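Matching sites in chitin oligosaccahride binding protein NagB1 from Paenibacillus sp., a protein that binds chitin oligosaccharides such as N,N'-diacetylchitobiose, probably as the solute-binding component of a sugar uptake system (PDB 7EHP (chain A, 2.01 Å), residues F118-F123 and G243-A248), and in its relative chitin oligosaccharide binding protein NagB2 from Paenibacillus sp. (PDB 7EHU (chain B, 1.20 Å), residues F147-Y152 and G275-S280). Structure 2 is superposed on structure 1 by the backbone atoms of these residues (RMSD 0.62 Å); each is numbered along its deposited sequence.

Structure 1 (7EHP); sequences FVEGVF and GSWASA. With NAG (2-acetamido-2-deoxy-beta-D-glucopyranose), chain C; NAG (2-acetamido-2-deoxy-beta-D-glucopyranose), chain D.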
loop_
_atom_site.group_PDB
_atom_site.type_symbol
_atom_site.label_atom_id
_atom_site.label_comp_id
_atom_site.label_asym_id
_atom_site.label_seq_id
_atom_site.Cartn_x
_atom_site.Cartn_y
_atom_site.Cartn_z
ATOM N N PHE A 118 -1.904 3.872 -5.964
ATOM C CA PHE A 118 -1.663 2.441 -5.831
ATOM C C PHE A 118 -2.929 1.674 -6.183
ATOM O O PHE A 118 -4.036 2.191 -6.031
ATOM C CB PHE A 118 -1.182 2.077 -4.395
ATOM C CG PHE A 118 -2.298 1.867 -3.393
ATOM C CD1 PHE A 118 -2.915 0.624 -3.252
ATOM C CD2 PHE A 118 -2.721 2.911 -2.584
ATOM C CE1 PHE A 118 -3.954 0.437 -2.327
ATOM C CE2 PHE A 118 -3.749 2.741 -1.668
ATOM C CZ PHE A 118 -4.361 1.500 -1.532
ATOM N N VAL A 119 -2.753 0.449 -6.696
ATOM C CA VAL A 119 -3.769 -0.601 -6.633
ATOM C C VAL A 119 -3.122 -1.837 -6.026
ATOM O O VAL A 119 -1.905 -2.024 -6.102
ATOM C CB VAL A 119 -4.406 -0.967 -8.008
ATOM C CG1 VAL A 119 -5.352 0.105 -8.486
ATOM C CG2 VAL A 119 -3.335 -1.252 -9.058
ATOM N N GLU A 120 -3.942 -2.687 -5.417
ATOM C CA GLU A 120 -3.513 -4.001 -4.960
ATOM C C GLU A 120 -4.317 -5.053 -5.698
ATOM O O GLU A 120 -5.534 -4.930 -5.817
ATOM C CB GLU A 120 -3.713 -4.165 -3.458
ATOM C CG GLU A 120 -2.755 -3.376 -2.621
ATOM C CD GLU A 120 -2.948 -3.608 -1.137
ATOM O OE1 GLU A 120 -3.548 -4.651 -0.759
ATOM O OE2 GLU A 120 -2.507 -2.732 -0.357
ATOM N N GLY A 121 -3.639 -6.073 -6.197
ATOM C CA GLY A 121 -4.325 -7.166 -6.856
ATOM C C GLY A 121 -3.350 -8.295 -7.074
ATOM O O GLY A 121 -2.360 -8.405 -6.344
ATOM N N VAL A 122 -3.589 -9.109 -8.093
ATOM C CA VAL A 122 -2.861 -10.350 -8.287
ATOM C C VAL A 122 -1.896 -10.158 -9.442
ATOM O O VAL A 122 -2.318 -9.972 -10.591
ATOM C CB VAL A 122 -3.815 -11.523 -8.546
ATOM C CG1 VAL A 122 -3.045 -12.833 -8.620
ATOM C CG2 VAL A 122 -4.890 -11.561 -7.458
ATOM N N PHE A 123 -0.599 -10.183 -9.132
ATOM C CA PHE A 123 0.412 -10.394 -10.151
ATOM C C PHE A 123 0.395 -11.853 -10.583
ATOM O O PHE A 123 0.195 -12.756 -9.763
ATOM C CB PHE A 123 1.797 -10.020 -9.619
ATOM C CG PHE A 123 1.982 -8.530 -9.376
ATOM C CD1 PHE A 123 1.461 -7.935 -8.236
ATOM C CD2 PHE A 123 2.682 -7.739 -10.277
ATOM C CE1 PHE A 123 1.612 -6.586 -7.996
ATOM C CE2 PHE A 123 2.847 -6.374 -10.038
ATOM C CZ PHE A 123 2.312 -5.812 -8.886
ATOM N N GLY A 243 0.785 -4.875 -3.932
ATOM C CA GLY A 243 0.503 -3.550 -4.432
ATOM C C GLY A 243 1.295 -3.223 -5.675
ATOM O O GLY A 243 2.331 -3.828 -5.945
ATOM N N SER A 244 0.801 -2.233 -6.425
ATOM C CA SER A 244 1.477 -1.809 -7.650
ATOM C C SER A 244 2.916 -1.348 -7.396
ATOM O O SER A 244 3.765 -1.447 -8.294
ATOM C CB SER A 244 0.684 -0.682 -8.316
ATOM O OG SER A 244 0.415 0.320 -7.362
ATOM N N TRP A 245 3.209 -0.850 -6.188
ATOM C CA TRP A 245 4.569 -0.413 -5.864
ATOM C C TRP A 245 5.574 -1.559 -5.951
ATOM O O TRP A 245 6.783 -1.306 -6.004
ATOM C CB TRP A 245 4.618 0.199 -4.455
ATOM C CG TRP A 245 4.224 -0.804 -3.408
ATOM C CD1 TRP A 245 5.007 -1.802 -2.872
ATOM C CD2 TRP A 245 2.930 -0.946 -2.814
ATOM N NE1 TRP A 245 4.268 -2.546 -1.971
ATOM C CE2 TRP A 245 2.993 -2.036 -1.917
ATOM C CE3 TRP A 245 1.718 -0.265 -2.961
ATOM C CZ2 TRP A 245 1.895 -2.443 -1.164
ATOM C CZ3 TRP A 245 0.631 -0.669 -2.214
ATOM C CH2 TRP A 245 0.723 -1.748 -1.323
ATOM N N ALA A 246 5.097 -2.807 -5.982
ATOM C CA ALA A 246 5.968 -3.976 -5.974
ATOM C C ALA A 246 6.716 -4.148 -7.277
ATOM O O ALA A 246 7.749 -4.822 -7.299
ATOM C CB ALA A 246 5.154 -5.250 -5.697
ATOM N N SER A 247 6.203 -3.589 -8.368
ATOM C CA SER A 247 6.912 -3.681 -9.633
ATOM C C SER A 247 8.293 -3.030 -9.563
ATOM O O SER A 247 9.164 -3.376 -10.366
ATOM C CB SER A 247 6.071 -3.048 -10.737
ATOM O OG SER A 247 6.013 -1.645 -10.545
ATOM N N ALA A 248 8.523 -2.116 -8.609
ATOM C CA ALA A 248 9.857 -1.565 -8.413
ATOM C C ALA A 248 10.881 -2.642 -8.079
ATOM O O ALA A 248 12.093 -2.371 -8.158
ATOM C CB ALA A 248 9.833 -0.501 -7.310
HETATM C C1 NAG C . 1.739 0.074 2.047
HETATM C C2 NAG C . 1.394 0.016 3.531
HETATM C C3 NAG C . 0.009 -0.585 3.724
HETATM C C4 NAG C . -1.011 0.200 2.917
HETATM C C5 NAG C . -0.586 0.269 1.451
HETATM C C6 NAG C . -1.504 1.119 0.600
HETATM C C7 NAG C . 3.050 -0.172 5.337
HETATM C C8 NAG C . 4.027 -1.059 6.023
HETATM N N2 NAG C . 2.394 -0.712 4.299
HETATM O O3 NAG C . -0.330 -0.540 5.101
HETATM O O4 NAG C . -2.289 -0.418 2.991
HETATM O O5 NAG C . 0.730 0.827 1.339
HETATM O O6 NAG C . -1.689 2.418 1.146
HETATM O O7 NAG C . 2.847 0.988 5.711
HETATM C C1 NAG D . 5.770 2.075 -0.627
HETATM C C2 NAG D . 4.356 2.533 -0.974
HETATM C C3 NAG D . 3.398 2.192 0.167
HETATM C C4 NAG D . 3.563 0.744 0.639
HETATM C C5 NAG D . 5.046 0.373 0.780
HETATM C C6 NAG D . 5.320 -1.078 1.113
HETATM C C7 NAG D . 4.574 4.484 -2.466
HETATM C C8 NAG D . 4.436 5.974 -2.574
HETATM N N2 NAG D . 4.310 3.960 -1.263
HETATM O O1 NAG D . 6.640 2.427 -1.647
HETATM O O3 NAG D . 2.063 2.458 -0.259
HETATM O O4 NAG D . 3.031 0.668 1.957
HETATM O O5 NAG D . 5.771 0.680 -0.418
HETATM O O6 NAG D . 6.675 -1.239 1.528
HETATM O O7 NAG D . 4.919 3.790 -3.422
#
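V119 and S244 carry the hydrogen bonds of this buried contact, which joins strand 109-125 to the 3-10 turn following strand 237-243 in the mixed sheet of a solute-binding protein. S244 N meets V119 O at 2.7 Å, and V119 N donates to S244 OG at 3.2 Å (N-H...O angle 154°); chi1 of S244, 51°, sets OG between the backbone N and the carbonyl carbon, where it meets the strand N-H. E120 and G243 form an antiparallel non-hydrogen-bonded pair.

Lining the glycan pocket, F118 and W245 lie side by side, CD1 of F118 3.9 Å from CZ3 of W245. C6 of NAG (chain C) sits over one face of F118; C4 of NAG (chain D) covers one face of W245 and G243 CA the other. OE2 of E120 approaches W245 CH2 to 3.5 Å. W245 NE1 is hydrogen-bonded to Y225 OH.

At the far end F123 meets the turn edge-on, its CZ 3.5 Å from G243 O. S247 OG is hydrogen-bonded to S320 O and lies 3.2 Å from S244 O; one proton cannot serve both.

Structure 2 (7EHU); sequences FVEGFY and GSWATS. With NAG (2-acetamido-2-deoxy-beta-D-glucopyranose), chain E; NAG (2-acetamido-2-deoxy-beta-D-glucopyranose), chain F; NAG (2-acetamido-2-deoxy-beta-D-glucopyranose), chain G.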
loop_
_atom_site.group_PDB
_atom_site.type_symbol
_atom_site.label_atom_id
_atom_site.label_comp_id
_atom_site.label_asym_id
_atom_site.label_seq_id
_atom_site.Cartn_x
_atom_site.Cartn_y
_atom_site.Cartn_z
ATOM N N PHE B 147 -1.957 3.846 -5.709
ATOM C CA PHE B 147 -1.789 2.400 -5.661
ATOM C C PHE B 147 -3.061 1.705 -6.117
ATOM O O PHE B 147 -4.167 2.241 -6.008
ATOM C CB PHE B 147 -1.397 1.872 -4.252
ATOM C CG PHE B 147 -2.566 1.738 -3.303
ATOM C CD1 PHE B 147 -3.089 2.850 -2.634
ATOM C CD2 PHE B 147 -3.153 0.511 -3.098
ATOM C CE1 PHE B 147 -4.170 2.718 -1.791
ATOM C CE2 PHE B 147 -4.249 0.378 -2.244
ATOM C CZ PHE B 147 -4.766 1.480 -1.614
ATOM N N VAL B 148 -2.875 0.485 -6.622
ATOM C CA VAL B 148 -3.912 -0.536 -6.623
ATOM C C VAL B 148 -3.281 -1.800 -6.044
ATOM O O VAL B 148 -2.052 -1.941 -6.017
ATOM C CB VAL B 148 -4.496 -0.829 -8.023
ATOM C CG1 VAL B 148 -5.332 0.353 -8.502
ATOM C CG2 VAL B 148 -3.424 -1.200 -9.021
ATOM N N GLU B 149 -4.135 -2.729 -5.581
ATOM C CA GLU B 149 -3.717 -4.066 -5.178
ATOM C C GLU B 149 -4.385 -5.078 -6.088
ATOM O O GLU B 149 -5.528 -4.881 -6.495
ATOM C CB GLU B 149 -4.023 -4.349 -3.697
ATOM C CG GLU B 149 -3.242 -3.431 -2.758
ATOM C CD GLU B 149 -3.466 -3.664 -1.294
ATOM O OE1 GLU B 149 -4.087 -4.693 -0.908
ATOM O OE2 GLU B 149 -3.015 -2.783 -0.508
ATOM N N GLY B 150 -3.643 -6.138 -6.398
ATOM C CA GLY B 150 -4.118 -7.172 -7.294
ATOM C C GLY B 150 -3.091 -8.280 -7.372
ATOM O O GLY B 150 -2.111 -8.281 -6.633
ATOM N N PHE B 151 -3.332 -9.238 -8.272
ATOM C CA PHE B 151 -2.456 -10.397 -8.438
ATOM C C PHE B 151 -1.433 -10.169 -9.543
ATOM O O PHE B 151 -1.782 -10.127 -10.724
ATOM C CB PHE B 151 -3.253 -11.656 -8.767
ATOM C CG PHE B 151 -4.007 -12.233 -7.609
ATOM C CD1 PHE B 151 -3.373 -13.005 -6.650
ATOM C CD2 PHE B 151 -5.367 -12.000 -7.481
ATOM C CE1 PHE B 151 -4.082 -13.541 -5.582
ATOM C CE2 PHE B 151 -6.077 -12.542 -6.429
ATOM C CZ PHE B 151 -5.437 -13.313 -5.484
ATOM N N TYR B 152 -0.171 -10.050 -9.161
ATOM C CA TYR B 152 0.906 -10.302 -10.098
ATOM C C TYR B 152 0.974 -11.816 -10.317
ATOM O O TYR B 152 0.776 -12.593 -9.380
ATOM C CB TYR B 152 2.223 -9.840 -9.492
ATOM C CG TYR B 152 2.354 -8.348 -9.300
ATOM C CD1 TYR B 152 2.889 -7.533 -10.290
ATOM C CD2 TYR B 152 1.973 -7.753 -8.095
ATOM C CE1 TYR B 152 3.051 -6.167 -10.095
ATOM C CE2 TYR B 152 2.121 -6.422 -7.902
ATOM C CZ TYR B 152 2.669 -5.627 -8.889
ATOM O OH TYR B 152 2.821 -4.278 -8.643
ATOM N N GLY B 275 0.525 -4.599 -3.659
ATOM C CA GLY B 275 0.307 -3.283 -4.185
ATOM C C GLY B 275 1.221 -2.951 -5.338
ATOM O O GLY B 275 2.274 -3.562 -5.536
ATOM N N SER B 276 0.820 -1.935 -6.099
ATOM C CA SER B 276 1.531 -1.588 -7.326
ATOM C C SER B 276 2.897 -1.005 -7.049
ATOM O O SER B 276 3.723 -0.943 -7.967
ATOM C CB SER B 276 0.671 -0.724 -8.233
ATOM O OG SER B 276 0.094 0.352 -7.527
ATOM N N TRP B 277 3.172 -0.638 -5.800
ATOM C CA TRP B 277 4.508 -0.199 -5.385
ATOM C C TRP B 277 5.526 -1.335 -5.386
ATOM O O TRP B 277 6.719 -1.069 -5.214
ATOM C CB TRP B 277 4.416 0.440 -3.971
ATOM C CG TRP B 277 3.954 -0.581 -2.956
ATOM C CD1 TRP B 277 4.685 -1.616 -2.433
ATOM C CD2 TRP B 277 2.637 -0.718 -2.399
ATOM N NE1 TRP B 277 3.916 -2.391 -1.608
ATOM C CE2 TRP B 277 2.650 -1.859 -1.570
ATOM C CE3 TRP B 277 1.454 0.014 -2.524
ATOM C CZ2 TRP B 277 1.519 -2.286 -0.887
ATOM C CZ3 TRP B 277 0.336 -0.406 -1.839
ATOM C CH2 TRP B 277 0.376 -1.541 -1.022
ATOM N N ALA B 278 5.084 -2.572 -5.630
ATOM C CA ALA B 278 5.987 -3.718 -5.711
ATOM C C ALA B 278 6.564 -3.912 -7.106
ATOM O O ALA B 278 7.461 -4.740 -7.280
ATOM C CB ALA B 278 5.231 -5.001 -5.326
ATOM N N THR B 279 6.058 -3.188 -8.116
ATOM C CA THR B 279 6.434 -3.476 -9.501
ATOM C C THR B 279 7.939 -3.448 -9.712
ATOM O O THR B 279 8.484 -4.300 -10.424
ATOM C CB THR B 279 5.734 -2.507 -10.452
ATOM O OG1 THR B 279 4.341 -2.780 -10.412
ATOM C CG2 THR B 279 6.235 -2.651 -11.891
ATOM N N SER B 280 8.627 -2.452 -9.141
ATOM C CA SER B 280 10.057 -2.336 -9.408
ATOM C C SER B 280 10.803 -3.595 -8.973
ATOM O O SER B 280 11.762 -4.014 -9.628
ATOM C CB SER B 280 10.669 -1.124 -8.707
ATOM O OG SER B 280 10.443 -1.189 -7.310
HETATM C C1 NAG E . 9.224 1.763 -3.144
HETATM C C2 NAG E . 8.884 0.524 -2.295
HETATM C C3 NAG E . 7.463 0.608 -1.754
HETATM C C4 NAG E . 7.133 1.991 -1.203
HETATM C C5 NAG E . 7.624 3.091 -2.133
HETATM C C6 NAG E . 7.448 4.477 -1.564
HETATM C C7 NAG E . 9.934 -1.628 -2.941
HETATM C C8 NAG E . 9.882 -2.772 -3.922
HETATM N N2 NAG E . 9.017 -0.670 -3.115
HETATM O O1 NAG E . 10.555 1.743 -3.527
HETATM O O3 NAG E . 7.304 -0.411 -0.770
HETATM O O4 NAG E . 5.714 2.145 -1.206
HETATM O O5 NAG E . 9.015 2.914 -2.401
HETATM O O6 NAG E . 7.924 4.562 -0.232
HETATM O O7 NAG E . 10.748 -1.589 -2.016
HETATM C C1 NAG F . 5.020 2.019 0.026
HETATM C C2 NAG F . 3.629 2.565 -0.243
HETATM C C3 NAG F . 2.693 2.272 0.926
HETATM C C4 NAG F . 2.771 0.814 1.359
HETATM C C5 NAG F . 4.232 0.448 1.583
HETATM C C6 NAG F . 4.462 -0.995 1.958
HETATM C C7 NAG F . 3.633 4.592 -1.672
HETATM C C8 NAG F . 3.749 6.082 -1.669
HETATM N N2 NAG F . 3.690 4.002 -0.470
HETATM O O3 NAG F . 1.380 2.624 0.518
HETATM O O4 NAG F . 2.092 0.653 2.602
HETATM O O5 NAG F . 4.951 0.674 0.365
HETATM O O6 NAG F . 5.837 -1.231 2.242
HETATM O O7 NAG F . 3.473 3.960 -2.712
HETATM C C1 NAG G . 0.897 -0.076 2.600
HETATM C C2 NAG G . 0.469 -0.254 4.037
HETATM C C3 NAG G . -0.926 -0.874 4.111
HETATM C C4 NAG G . -1.912 -0.059 3.282
HETATM C C5 NAG G . -1.392 0.113 1.858
HETATM C C6 NAG G . -2.268 1.002 1.000
HETATM C C7 NAG G . 2.150 -0.535 5.795
HETATM C C8 NAG G . 3.073 -1.497 6.495
HETATM N N2 NAG G . 1.423 -1.042 4.798
HETATM O O3 NAG G . -1.318 -0.919 5.477
HETATM O O4 NAG G . -3.184 -0.695 3.199
HETATM O O5 NAG G . -0.078 0.691 1.899
HETATM O O6 NAG G . -2.382 2.310 1.539
HETATM O O7 NAG G . 2.059 0.646 6.131
#
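V148 and S276 carry the first hydrogen bonds across the contact. S276 N meets V148 O at 2.9 Å, a weak bond, and V148 N donates to S276 OG at 3.1 Å (N-H...O angle 162°); chi1 of S276, 49°, sets OG between the backbone N and the carbonyl carbon, where it meets the strand N-H. E149 and G275 form an antiparallel non-hydrogen-bonded pair.

Lining the glycan pocket, F147 and W277 lie side by side, CD2 of F147 3.8 Å from CZ3 of W277. C6 of NAG (chain G) sits over one face of F147; C4 of NAG (chain F) covers one face of W277 and G275 CA the other. OE2 of E149 approaches W277 CH2 to 3.6 Å. W277 NE1 is hydrogen-bonded to Y257 OH, and W277 O accepts a nearly straight bond from N2 of NAG (chain E).

At the far end Y152 meets the turn edge-on, its CZ 4.0 Å from G275 O. Its OH and T279 OG1 share a hydrogen bond of 2.8 Å in which either may donate. T279 OG1 also lies 3.1 Å from S276 O.

Comparison
At the first exchanged position V122(A) is replaced by F151(B): CG2 of V122(A) and CG of F151(B) are 1.1 Å apart after superposition, while CD1, CE1, CE2 and CZ of F151(B), and CG1 of V122(A), have no counterpart; neither side chain touches the other segment.

F123(A) against Y152(B) adds a hydroxyl to a ring held in the same place. The CZ atoms are 0.4 Å apart after superposition and chi1 is -69° against -67°, so the ring's touches on G243(A)/G275(B), S244(A)/S276(B) and A246(A)/A278(B) persist. OH of Y152(B) has no counterpart in F123(A).

At S247(A)/T279(B) the threonine supplies the partner for that hydroxyl. The CB atoms coincide within the error, but OG of S247(A) is not matched by any atom of T279(B), whose OG1 and CG2 take other positions. Y152(B) OH and T279(B) OG1 form a hydrogen bond of 2.8 Å; F123(A) has no polar atom to make it, and S247(A) CB comes no closer to F123(A) than 4.7 Å, at CE2. The two exchanges appear to go together, and the added bond probably ties the strand to the turn more firmly.

At A248(A)/S280(B) the backbone itself departs: the CA atoms are 1.3 Å apart, the CB atoms 1.7 Å apart and the carbonyl O atoms 2.2 Å apart after superposition. S280(B) also adds OG, while the touch on W245(A)/W277(B) is kept.

F118(A), V119(A), E120(A), S244(A), W245(A) and their counterparts keep their places, as does the bond V119(A) N to S244(A) OG, matching V148(B) N to S276(B) OG. Where NAG (chain C) and NAG (chain D) bind, structure 2 also holds NAG.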